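Local coordinates for bartonella effector protein (Bep) substrate of VirB T4SS (Bartonella rochalimae ATCC BAA-1498, PDB 4YK1) that probably transfers AMP to target proteins and is a substrate of the VirB type IV secretion system, represented here by its BID domain, a helical bundle, at residues A[26-29]-A[33-36]; A[35-40]-A[114-119]; A[42-47]-A[106-111]; A[85-90]-A[96-101]; A[110-113]-A[118-121]. One frame throughout, in Å; residues are numbered along the deposited sequence.

Contact 1 (A[26-29]-A[33-36]); sequences EKIE and CIQK
A helical corner, where helix 21-30 gives way to helix 32-49, brings I28 and E29 against I34 and Q35. Its one polar bond runs from a side chain to the backbone: Q35 NE2 donates to E29 O at 2.8 Å, with a nearly straight N-H...O angle of 167°. The donor approaches in the carbonyl plane on a lone pair of E29 O, and the oxygen lies 4° out of the Q35 amide plane, so the amide is held flat in line with that lone pair. With CG beside the backbone N (chi1 -69°) and an extended chain beyond it, Q35 carries the amide out to the E29 carbonyl near the end of helix 21-30. On the inner side, I34 CG2 packs 3.5 Å from the carbonyl oxygen I28 O, and the apolar approach is between the CG2 methyls of I28 and I34, 4.2 Å apart. I34 goes on to pack against Y116, V120 and I123 of helix 97-140, while its backbone N is hydrogen-bonded to OD1 of D31 in the corner. An isoleucine pair facing the core and a side-chain amide bonding on the exposed side make this a corner between consecutive helices of the BID four-helix bundle.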
# COMPACT_ATOMS: atom_id res chain seq x y z
N GLU A 26 -1.42 -10.42 -6.46
CA GLU A 26 -2.56 -11.22 -6.02
C GLU A 26 -2.44 -11.52 -4.52
O GLU A 26 -3.43 -11.43 -3.79
CB GLU A 26 -2.66 -12.52 -6.83
N LYS A 27 -1.24 -11.86 -4.08
CA LYS A 27 -1.00 -12.13 -2.66
C LYS A 27 -1.20 -10.88 -1.80
O LYS A 27 -1.72 -10.96 -0.69
CB LYS A 27 0.42 -12.66 -2.44
CG LYS A 27 0.72 -13.06 -0.99
CD LYS A 27 0.36 -14.52 -0.73
CE LYS A 27 0.88 -14.98 0.62
NZ LYS A 27 0.60 -16.43 0.85
N ILE A 28 -0.75 -9.73 -2.31
CA ILE A 28 -0.95 -8.48 -1.57
C ILE A 28 -2.44 -8.23 -1.40
O ILE A 28 -2.92 -8.05 -0.28
CB ILE A 28 -0.26 -7.30 -2.27
CG1 ILE A 28 1.25 -7.47 -2.21
CG2 ILE A 28 -0.70 -5.96 -1.63
CD1 ILE A 28 2.02 -6.52 -3.08
N GLU A 29 -3.16 -8.25 -2.51
CA GLU A 29 -4.58 -7.91 -2.51
C GLU A 29 -5.43 -8.86 -1.67
O GLU A 29 -6.48 -8.48 -1.17
CB GLU A 29 -5.13 -7.88 -3.94
CG GLU A 29 -4.63 -6.71 -4.77
CD GLU A 29 -5.16 -6.76 -6.19
OE1 GLU A 29 -5.93 -7.68 -6.51
OE2 GLU A 29 -4.79 -5.87 -6.99
N CYS A 33 -4.82 -8.21 6.36
CA CYS A 33 -4.46 -6.93 6.97
C CYS A 33 -4.44 -5.82 5.93
O CYS A 33 -4.82 -4.69 6.21
CB CYS A 33 -3.10 -7.02 7.67
SG CYS A 33 -3.14 -8.02 9.17
N ILE A 34 -3.99 -6.16 4.73
CA ILE A 34 -4.03 -5.23 3.61
C ILE A 34 -5.47 -4.81 3.35
O ILE A 34 -5.76 -3.64 3.14
CB ILE A 34 -3.40 -5.85 2.35
CG1 ILE A 34 -1.89 -5.92 2.51
CG2 ILE A 34 -3.76 -5.01 1.12
CD1 ILE A 34 -1.21 -4.55 2.49
N GLN A 35 -6.38 -5.78 3.39
CA GLN A 35 -7.77 -5.50 3.06
C GLN A 35 -8.44 -4.64 4.13
O GLN A 35 -9.21 -3.74 3.80
CB GLN A 35 -8.54 -6.80 2.85
CG GLN A 35 -8.13 -7.55 1.58
CD GLN A 35 -8.94 -8.81 1.36
OE1 GLN A 35 -9.90 -9.09 2.09
NE2 GLN A 35 -8.58 -9.58 0.34
N LYS A 36 -8.15 -4.90 5.40
CA LYS A 36 -8.66 -4.06 6.48
C LYS A 36 -8.07 -2.65 6.38
O LYS A 36 -8.77 -1.66 6.55
CB LYS A 36 -8.35 -4.67 7.85

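Contact 2 (A[35-40]-A[114-119]); sequences QKSLEK and FNYADK
The Y116 ring meets S37 at its edge: S37 OG lies near the ring plane, 3.5 Å from Y116 CD2. L38 CB comes to the same ring obliquely. These residues belong to two antiparallel helices of the BID four-helix bundle, 32-49 and 97-140, whose short segments approach to 10.2 Å between axes at an angle of 158° between their directions. The nearest backbones are those of S37 and Y116, with CA atoms 6.4 Å apart, a spacing consistent with the small serine side chain facing the root of the tyrosine.

Y116 reaches across because CG stands anti to the backbone N (chi1 -179°), sending the ring past S37 and into the core. There I34 and I41 of helix 32-49 and I59 and I62 of helix 56-64 pack around it. Its hydroxyl is hydrogen-bonded to OD1 of N63, so the phenol is anchored at its far end and hydrophobic along most of its length.

The main polar partner of S37 OG is the E112 carboxylate, one turn before Y116 on the long helix. K119 approaches the same serine from the outer side of the interface. Its chain bends only at the last torsion, chi4 104°, which turns the ammonium group toward helix 32-49. K119 NZ stops 3.6 Å from S37 OG, a polar approach rather than a bond. On the other side of S37, toward the core, L38 CB touches Y116 CE2 at 4.4 Å.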
# COMPACT_ATOMS: atom_id res chain seq x y z
N GLN A 35 -6.38 -5.78 3.39
CA GLN A 35 -7.77 -5.50 3.06
C GLN A 35 -8.44 -4.64 4.13
O GLN A 35 -9.21 -3.74 3.80
CB GLN A 35 -8.54 -6.80 2.85
CG GLN A 35 -8.13 -7.55 1.58
CD GLN A 35 -8.94 -8.81 1.36
OE1 GLN A 35 -9.90 -9.09 2.09
NE2 GLN A 35 -8.58 -9.58 0.34
N LYS A 36 -8.15 -4.90 5.40
CA LYS A 36 -8.66 -4.06 6.48
C LYS A 36 -8.07 -2.65 6.38
O LYS A 36 -8.77 -1.66 6.55
CB LYS A 36 -8.35 -4.67 7.85
N SER A 37 -6.77 -2.57 6.11
CA SER A 37 -6.13 -1.27 5.96
C SER A 37 -6.73 -0.47 4.79
O SER A 37 -7.01 0.73 4.90
CB SER A 37 -4.62 -1.43 5.78
OG SER A 37 -3.99 -0.15 5.70
N LEU A 38 -6.94 -1.15 3.67
CA LEU A 38 -7.51 -0.50 2.49
C LEU A 38 -8.92 0.02 2.75
O LEU A 38 -9.29 1.10 2.27
CB LEU A 38 -7.51 -1.47 1.31
CG LEU A 38 -7.93 -0.91 -0.05
CD1 LEU A 38 -7.08 0.31 -0.41
CD2 LEU A 38 -7.79 -1.98 -1.12
N GLU A 39 -9.71 -0.73 3.52
CA GLU A 39 -11.03 -0.26 3.90
C GLU A 39 -10.96 1.03 4.73
O GLU A 39 -11.77 1.93 4.56
CB GLU A 39 -11.80 -1.35 4.66
N LYS A 40 -9.97 1.11 5.62
CA LYS A 40 -9.78 2.32 6.42
C LYS A 40 -9.37 3.51 5.56
O LYS A 40 -9.83 4.63 5.76
CB LYS A 40 -8.71 2.09 7.51
N PHE A 114 1.31 5.24 5.42
CA PHE A 114 2.65 4.80 5.82
C PHE A 114 2.59 3.35 6.31
O PHE A 114 3.42 2.52 5.94
CB PHE A 114 3.24 5.68 6.92
CG PHE A 114 4.65 5.30 7.27
CD1 PHE A 114 5.71 5.82 6.55
CD2 PHE A 114 4.91 4.38 8.29
CE1 PHE A 114 7.02 5.45 6.85
CE2 PHE A 114 6.21 3.99 8.58
CZ PHE A 114 7.27 4.53 7.87
N ASN A 115 1.61 3.04 7.15
CA ASN A 115 1.50 1.68 7.68
C ASN A 115 1.16 0.66 6.60
O ASN A 115 1.66 -0.47 6.61
CB ASN A 115 0.47 1.62 8.81
CG ASN A 115 0.93 2.36 10.04
OD1 ASN A 115 2.12 2.67 10.17
ND2 ASN A 115 0.01 2.64 10.95
N TYR A 116 0.29 1.06 5.67
CA TYR A 116 -0.07 0.22 4.54
C TYR A 116 1.17 -0.14 3.73
O TYR A 116 1.37 -1.31 3.36
CB TYR A 116 -1.10 0.94 3.65
CG TYR A 116 -1.55 0.12 2.44
CD1 TYR A 116 -0.80 0.11 1.26
CD2 TYR A 116 -2.73 -0.64 2.48
CE1 TYR A 116 -1.21 -0.62 0.16
CE2 TYR A 116 -3.14 -1.38 1.38
CZ TYR A 116 -2.37 -1.38 0.23
OH TYR A 116 -2.75 -2.10 -0.87
N ALA A 117 2.01 0.85 3.45
CA ALA A 117 3.21 0.60 2.65
C ALA A 117 4.17 -0.34 3.35
O ALA A 117 4.84 -1.13 2.70
CB ALA A 117 3.93 1.92 2.32
N ASP A 118 4.27 -0.24 4.68
CA ASP A 118 5.12 -1.16 5.45
C ASP A 118 4.62 -2.60 5.32
O ASP A 118 5.42 -3.53 5.22
CB ASP A 118 5.16 -0.75 6.93
CG ASP A 118 5.96 -1.74 7.79
OD1 ASP A 118 7.18 -1.54 7.91
OD2 ASP A 118 5.37 -2.70 8.34
N LYS A 119 3.31 -2.78 5.35
CA LYS A 119 2.72 -4.12 5.22
C LYS A 119 3.03 -4.68 3.85
O LYS A 119 3.43 -5.84 3.72
CB LYS A 119 1.20 -4.10 5.45
CG LYS A 119 0.75 -3.74 6.86
CD LYS A 119 -0.78 -3.63 6.95
CE LYS A 119 -1.24 -2.99 8.27
NZ LYS A 119 -1.67 -1.56 8.08

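Contact 3 (A[42-47]-A[106-111]); sequences RALSKL and AKILSN
L44 of helix 32-49 inserts one methyl between I108 and L109 of helix 97-140, an apolar contact between antiparallel helices of the four-helix bundle. The axes of the two short segments come within 9.7 Å, with 153° between their directions, and the nearest CA atoms are those of L44 and L109.

The two leucines take different conformations, and this decides which branch does the touching. In L44, CG lies beside the backbone N with chi1 at -77°, and CD1 is the methyl that leads toward the opposite helix. That methyl settles on the backbone of L109, with L44 CD1 only 3.7 Å from L109 CA, and it also meets the branch methyl I108 CG2 at 3.9 Å. Contact with a CA atom means that L44 reaches the surface of the helix itself and does not merely meet side-chain ends.

L109 has CG anti to its backbone N instead (chi1 175°), so the isobutyl end runs down alongside helix 32-49 into the core. L109 CD1 lies against the root of the opposing leucine, 4.1 Å from L44 CB. The same side chain also packs on I41, I48 and Y49, which places it in the core, whereas I108 flanks L44 from the exposed side. S45 borders the patch with its hydroxyl bonded to I41 O in its own helix, leaving S45 OG 4.2 Å from L109 CD2 as a loose van der Waals neighbour.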
# COMPACT_ATOMS: atom_id res chain seq x y z
N ARG A 42 -10.03 3.94 2.40
CA ARG A 42 -11.21 4.36 1.65
C ARG A 42 -12.17 5.18 2.50
O ARG A 42 -12.73 6.17 2.04
CB ARG A 42 -11.95 3.15 1.08
CG ARG A 42 -11.20 2.37 0.02
CD ARG A 42 -12.17 1.41 -0.67
NE ARG A 42 -11.51 0.28 -1.32
CZ ARG A 42 -11.59 -0.99 -0.91
NH1 ARG A 42 -12.31 -1.33 0.15
NH2 ARG A 42 -10.95 -1.92 -1.59
N ALA A 43 -12.40 4.75 3.74
CA ALA A 43 -13.33 5.45 4.63
C ALA A 43 -12.79 6.83 5.02
O ALA A 43 -13.53 7.83 5.05
CB ALA A 43 -13.63 4.61 5.87
N LEU A 44 -11.50 6.90 5.34
CA LEU A 44 -10.85 8.18 5.57
C LEU A 44 -10.94 9.07 4.34
O LEU A 44 -11.30 10.24 4.46
CB LEU A 44 -9.38 7.97 5.95
CG LEU A 44 -9.20 7.52 7.40
CD1 LEU A 44 -7.78 6.96 7.63
CD2 LEU A 44 -9.49 8.71 8.32
N SER A 45 -10.63 8.52 3.18
CA SER A 45 -10.70 9.29 1.93
C SER A 45 -12.09 9.86 1.69
O SER A 45 -12.24 10.98 1.20
CB SER A 45 -10.28 8.42 0.73
OG SER A 45 -8.89 8.09 0.82
N LYS A 46 -13.12 9.10 2.05
CA LYS A 46 -14.48 9.61 1.93
C LYS A 46 -14.72 10.76 2.91
O LYS A 46 -15.26 11.81 2.54
CB LYS A 46 -15.49 8.47 2.16
CG LYS A 46 -16.92 8.94 2.41
CD LYS A 46 -17.53 9.57 1.18
CE LYS A 46 -18.98 9.96 1.43
NZ LYS A 46 -19.51 10.77 0.31
N LEU A 47 -14.27 10.58 4.15
CA LEU A 47 -14.40 11.63 5.17
C LEU A 47 -13.69 12.93 4.82
O LEU A 47 -14.19 14.02 5.10
CB LEU A 47 -13.86 11.13 6.51
CG LEU A 47 -14.78 10.15 7.25
CD1 LEU A 47 -14.10 9.65 8.51
CD2 LEU A 47 -16.11 10.83 7.56
N ALA A 106 -6.83 13.86 7.87
CA ALA A 106 -5.76 13.71 6.87
C ALA A 106 -4.47 13.21 7.50
O ALA A 106 -3.73 12.45 6.88
CB ALA A 106 -5.51 15.03 6.14
N LYS A 107 -4.19 13.64 8.74
CA LYS A 107 -3.02 13.12 9.46
C LYS A 107 -3.14 11.63 9.73
O LYS A 107 -2.15 10.88 9.67
CB LYS A 107 -2.81 13.86 10.80
CG LYS A 107 -2.56 15.35 10.63
CD LYS A 107 -2.15 15.98 11.95
CE LYS A 107 -1.58 17.36 11.74
NZ LYS A 107 -2.64 18.30 11.34
N ILE A 108 -4.35 11.20 10.08
CA ILE A 108 -4.61 9.79 10.33
C ILE A 108 -4.47 9.02 9.01
O ILE A 108 -3.92 7.91 8.97
CB ILE A 108 -6.01 9.59 10.94
CG1 ILE A 108 -6.09 10.28 12.31
CG2 ILE A 108 -6.31 8.09 11.11
CD1 ILE A 108 -7.50 10.35 12.89
N LEU A 109 -4.96 9.62 7.94
CA LEU A 109 -4.83 9.01 6.62
C LEU A 109 -3.35 8.87 6.23
O LEU A 109 -2.93 7.83 5.72
CB LEU A 109 -5.59 9.84 5.58
CG LEU A 109 -5.43 9.39 4.12
CD1 LEU A 109 -5.87 7.92 3.91
CD2 LEU A 109 -6.18 10.34 3.16
N SER A 110 -2.58 9.93 6.46
CA SER A 110 -1.15 9.91 6.17
C SER A 110 -0.50 8.76 6.91
O SER A 110 0.27 7.98 6.34
CB SER A 110 -0.48 11.23 6.57
OG SER A 110 0.94 11.08 6.57
N ASN A 111 -0.81 8.64 8.20
CA ASN A 111 -0.28 7.55 9.02
C ASN A 111 -0.67 6.16 8.46
O ASN A 111 0.15 5.24 8.39
CB ASN A 111 -0.77 7.72 10.45
CG ASN A 111 -0.07 6.80 11.43
OD1 ASN A 111 -0.70 6.07 12.18
ND2 ASN A 111 1.25 6.85 11.43

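Contact 4 (A[85-90]-A[96-101]); sequences RLKGRK and SQKYKI
L86 opens the contact by laying its CB against the Y99 ring, 3.8 Å from Y99 CE2, the two side chains crossing at about a right angle. Its backbone N donates to a water that also lies 2.8 Å from Y99 OH, so the tyrosine hydroxyl is tied to the loop through solvent. K87 follows with its carbonyl directed at the CA-H of Y99. At G88 the chains come closest, its CA 4.1 Å from that of Y99. Its backbone angles (phi 113°, psi 148°) and this approach to the start of helix 97-140 leave no space for a side chain, so glycine fits here. The aliphatic chain of K98 packs on its CA, and G88 O sits at the ring edge, 3.3 Å from Y99 CD2.

R89 O accepts two bonds from S96, from OG at 2.7 Å on a lone pair and from S96 N at 2.8 Å, almost in line with the carbonyl. S96 is the N-cap of helix 97-140: the same OG accepts from Y99 N at 3.1 Å, so one hydroxyl links the helix start to the loop. K90 finishes the walk by covering one ring face, an offset CH-pi contact with K90 CD 3.9 Å from the Y99 ring centroid.

From K90 the chain enters the small antiparallel hairpin of strands 90-91 and 94-95, which leads into helix 97-140. At the other end, L86 packs on I48 and Y49, and K87 makes backbone bonds with I48, fastening the loop to the end of helix 32-49.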
# COMPACT_ATOMS: atom_id res chain seq x y z
N ARG A 85 -9.75 19.06 -2.64
CA ARG A 85 -10.46 19.89 -1.68
C ARG A 85 -10.96 19.08 -0.49
O ARG A 85 -11.51 17.98 -0.65
CB ARG A 85 -11.63 20.59 -2.39
CG ARG A 85 -12.45 21.50 -1.55
CD ARG A 85 -13.43 22.23 -2.46
NE ARG A 85 -14.60 22.73 -1.74
CZ ARG A 85 -15.21 23.88 -2.01
NH1 ARG A 85 -14.76 24.65 -3.00
NH2 ARG A 85 -16.26 24.26 -1.31
N LEU A 86 -10.76 19.63 0.70
CA LEU A 86 -11.19 19.01 1.95
C LEU A 86 -12.65 19.26 2.23
O LEU A 86 -13.17 20.32 1.89
CB LEU A 86 -10.36 19.54 3.14
CG LEU A 86 -9.10 18.77 3.52
CD1 LEU A 86 -8.19 18.62 2.34
CD2 LEU A 86 -8.41 19.48 4.69
N LYS A 87 -13.30 18.30 2.88
CA LYS A 87 -14.71 18.41 3.20
C LYS A 87 -14.89 19.39 4.37
O LYS A 87 -14.07 19.41 5.30
CB LYS A 87 -15.26 17.02 3.54
CG LYS A 87 -16.72 16.80 3.27
CD LYS A 87 -16.97 15.29 3.19
CE LYS A 87 -18.43 14.95 3.28
NZ LYS A 87 -18.58 13.47 3.28
N GLY A 88 -15.94 20.20 4.32
CA GLY A 88 -16.20 21.17 5.37
C GLY A 88 -16.05 22.59 4.85
O GLY A 88 -15.25 22.85 3.96
N ARG A 89 -16.82 23.52 5.40
CA ARG A 89 -16.79 24.87 4.88
C ARG A 89 -15.66 25.71 5.46
O ARG A 89 -15.22 25.55 6.60
CB ARG A 89 -18.13 25.56 5.12
CG ARG A 89 -19.27 24.87 4.38
CD ARG A 89 -20.62 25.43 4.79
NE ARG A 89 -20.80 26.84 4.44
CZ ARG A 89 -20.98 27.82 5.33
NH1 ARG A 89 -20.96 27.56 6.64
NH2 ARG A 89 -21.16 29.07 4.92
N LYS A 90 -15.21 26.64 4.64
CA LYS A 90 -14.09 27.49 4.94
C LYS A 90 -14.29 28.78 4.14
O LYS A 90 -14.63 28.72 2.95
CB LYS A 90 -12.79 26.77 4.58
CG LYS A 90 -11.53 27.58 4.67
CD LYS A 90 -10.37 26.83 4.01
CE LYS A 90 -9.22 27.77 3.69
NZ LYS A 90 -8.13 27.07 2.94
N SER A 96 -14.45 26.12 9.27
CA SER A 96 -15.44 25.48 10.13
C SER A 96 -14.78 24.37 10.94
O SER A 96 -13.67 23.93 10.64
CB SER A 96 -16.58 24.88 9.30
OG SER A 96 -16.07 23.81 8.51
N GLN A 97 -15.47 23.92 11.98
CA GLN A 97 -15.02 22.80 12.77
C GLN A 97 -14.89 21.56 11.90
O GLN A 97 -13.96 20.78 12.04
CB GLN A 97 -15.99 22.55 13.94
CG GLN A 97 -15.37 21.84 15.12
CD GLN A 97 -14.13 22.56 15.63
OE1 GLN A 97 -14.13 23.79 15.77
NE2 GLN A 97 -13.07 21.81 15.90
N LYS A 98 -15.85 21.38 10.99
CA LYS A 98 -15.84 20.23 10.09
C LYS A 98 -14.58 20.22 9.22
O LYS A 98 -13.98 19.16 9.01
CB LYS A 98 -17.09 20.25 9.21
CG LYS A 98 -17.27 19.01 8.35
CD LYS A 98 -18.65 19.04 7.70
CE LYS A 98 -18.77 18.06 6.53
NZ LYS A 98 -20.04 18.30 5.77
N TYR A 99 -14.20 21.39 8.73
CA TYR A 99 -12.99 21.53 7.92
C TYR A 99 -11.76 21.15 8.75
O TYR A 99 -10.88 20.43 8.28
CB TYR A 99 -12.84 22.96 7.37
CG TYR A 99 -11.75 23.06 6.31
CD1 TYR A 99 -10.40 23.18 6.67
CD2 TYR A 99 -12.07 23.03 4.95
CE1 TYR A 99 -9.38 23.26 5.70
CE2 TYR A 99 -11.08 23.13 3.98
CZ TYR A 99 -9.74 23.24 4.36
OH TYR A 99 -8.78 23.30 3.38
N LYS A 100 -11.71 21.64 9.98
CA LYS A 100 -10.59 21.30 10.86
C LYS A 100 -10.53 19.81 11.17
O LYS A 100 -9.44 19.25 11.32
CB LYS A 100 -10.67 22.11 12.17
CG LYS A 100 -10.51 23.63 11.97
CD LYS A 100 -10.23 24.31 13.32
CE LYS A 100 -10.42 25.81 13.27
NZ LYS A 100 -11.84 26.22 13.51
N ILE A 101 -11.68 19.16 11.22
CA ILE A 101 -11.74 17.72 11.46
C ILE A 101 -11.21 16.97 10.24
O ILE A 101 -10.53 15.95 10.37
CB ILE A 101 -13.17 17.27 11.83
CG1 ILE A 101 -13.51 17.73 13.24
CG2 ILE A 101 -13.33 15.74 11.75
CD1 ILE A 101 -15.00 17.65 13.59
O HOH W 1 -9.55 22.50 0.85

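Contact 5 (A[110-113]-A[118-121]); sequences SNEI and DKVS
E112 and K119 are seven residues apart on one unbroken helix, 97-140, so two turns separate them and their CA atoms stand 10.5 Å apart on the same face. Both backbones keep ordinary helical torsions, and the contact is made entirely by the side chains.

E112 leans out beside helix 32-49. CG is anti to the backbone N (chi1 -169°), and a bend at chi2 of 62° leaves OE2 only slightly advanced toward the lysine. K119 spans most of the gap, running back along the helix with its chain extended as far as CE. Only their charged ends approach: E112 OE2 and K119 NZ are 3.8 Å apart, a long and weak salt bridge in which the two chains cross obliquely. The other carboxylate oxygen, E112 OE1, lies farther off, 5.4 Å from K119 NZ, so the ammonium group faces one oxygen rather than both.

The stronger partner of E112 OE2 is across the interface, where S37 OG of helix 32-49 makes a probable hydrogen bond with it. That link fixes the carboxylate against the neighbouring helix, and the lysine charge would add a modest electrostatic bias favouring its anionic form. The E112 side chain also touches I41, while I113 and V120 turn into the core, touching L72 and P66 among others. An i to i+7 ion pair at the border of the seam between helices, with I113 and V120 buried on an adjoining face, is consistent with a long helix of a four-helix bundle.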
# COMPACT_ATOMS: atom_id res chain seq x y z
N SER A 110 -2.58 9.93 6.46
CA SER A 110 -1.15 9.91 6.17
C SER A 110 -0.50 8.76 6.91
O SER A 110 0.27 7.98 6.34
CB SER A 110 -0.48 11.23 6.57
OG SER A 110 0.94 11.08 6.57
N ASN A 111 -0.81 8.64 8.20
CA ASN A 111 -0.28 7.55 9.02
C ASN A 111 -0.67 6.16 8.46
O ASN A 111 0.15 5.24 8.39
CB ASN A 111 -0.77 7.72 10.45
CG ASN A 111 -0.07 6.80 11.43
OD1 ASN A 111 -0.70 6.07 12.18
ND2 ASN A 111 1.25 6.85 11.43
N GLU A 112 -1.93 6.03 8.04
CA GLU A 112 -2.43 4.75 7.54
C GLU A 112 -1.75 4.36 6.22
O GLU A 112 -1.42 3.20 6.00
CB GLU A 112 -3.95 4.79 7.36
CG GLU A 112 -4.59 3.44 7.10
CD GLU A 112 -4.38 2.46 8.25
OE1 GLU A 112 -4.37 2.90 9.43
OE2 GLU A 112 -4.22 1.25 7.97
N ILE A 113 -1.53 5.34 5.35
CA ILE A 113 -0.76 5.11 4.11
C ILE A 113 0.66 4.62 4.44
O ILE A 113 1.17 3.70 3.81
CB ILE A 113 -0.69 6.38 3.26
CG1 ILE A 113 -2.08 6.72 2.67
CG2 ILE A 113 0.35 6.21 2.13
CD1 ILE A 113 -2.56 5.71 1.66
N ASP A 118 4.27 -0.24 4.68
CA ASP A 118 5.12 -1.16 5.45
C ASP A 118 4.62 -2.60 5.32
O ASP A 118 5.42 -3.53 5.22
CB ASP A 118 5.16 -0.75 6.93
CG ASP A 118 5.96 -1.74 7.79
OD1 ASP A 118 7.18 -1.54 7.91
OD2 ASP A 118 5.37 -2.70 8.34
N LYS A 119 3.31 -2.78 5.35
CA LYS A 119 2.72 -4.12 5.22
C LYS A 119 3.03 -4.68 3.85
O LYS A 119 3.43 -5.84 3.72
CB LYS A 119 1.20 -4.10 5.45
CG LYS A 119 0.75 -3.74 6.86
CD LYS A 119 -0.78 -3.63 6.95
CE LYS A 119 -1.24 -2.99 8.27
NZ LYS A 119 -1.67 -1.56 8.08
N VAL A 120 2.83 -3.87 2.81
CA VAL A 120 3.14 -4.29 1.45
C VAL A 120 4.60 -4.74 1.33
O VAL A 120 4.89 -5.78 0.75
CB VAL A 120 2.85 -3.18 0.44
CG1 VAL A 120 3.41 -3.57 -0.92
CG2 VAL A 120 1.34 -2.94 0.35
N SER A 121 5.50 -3.94 1.87
CA SER A 121 6.92 -4.22 1.84
C SER A 121 7.26 -5.58 2.45
O SER A 121 8.02 -6.36 1.88
CB SER A 121 7.69 -3.12 2.57
OG SER A 121 9.08 -3.30 2.40

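Contacts 2 and 3 lie along one seam between helices 32-49 and 97-140, their centres 11 Å apart, with contact 3 nested inside the loop that contact 2 closes. Contact 5 sits 5 Å from contact 2, centre to centre, and shares D118 and K119 with it. Contact 1 adjoins contact 2, sharing Q35 and K36: I34 CD1 packs on K119 CB at 3.8 Å and on V120 CG2 at 3.7 Å. Contact 4 lies toward the other end, about 31 Å from contact 1 between centres, yet it touches contact 3, where L47 O meets K87 CB at 3.5 Å. AMP transfer probably belongs to the Fic part of the whole protein, not to this bundle.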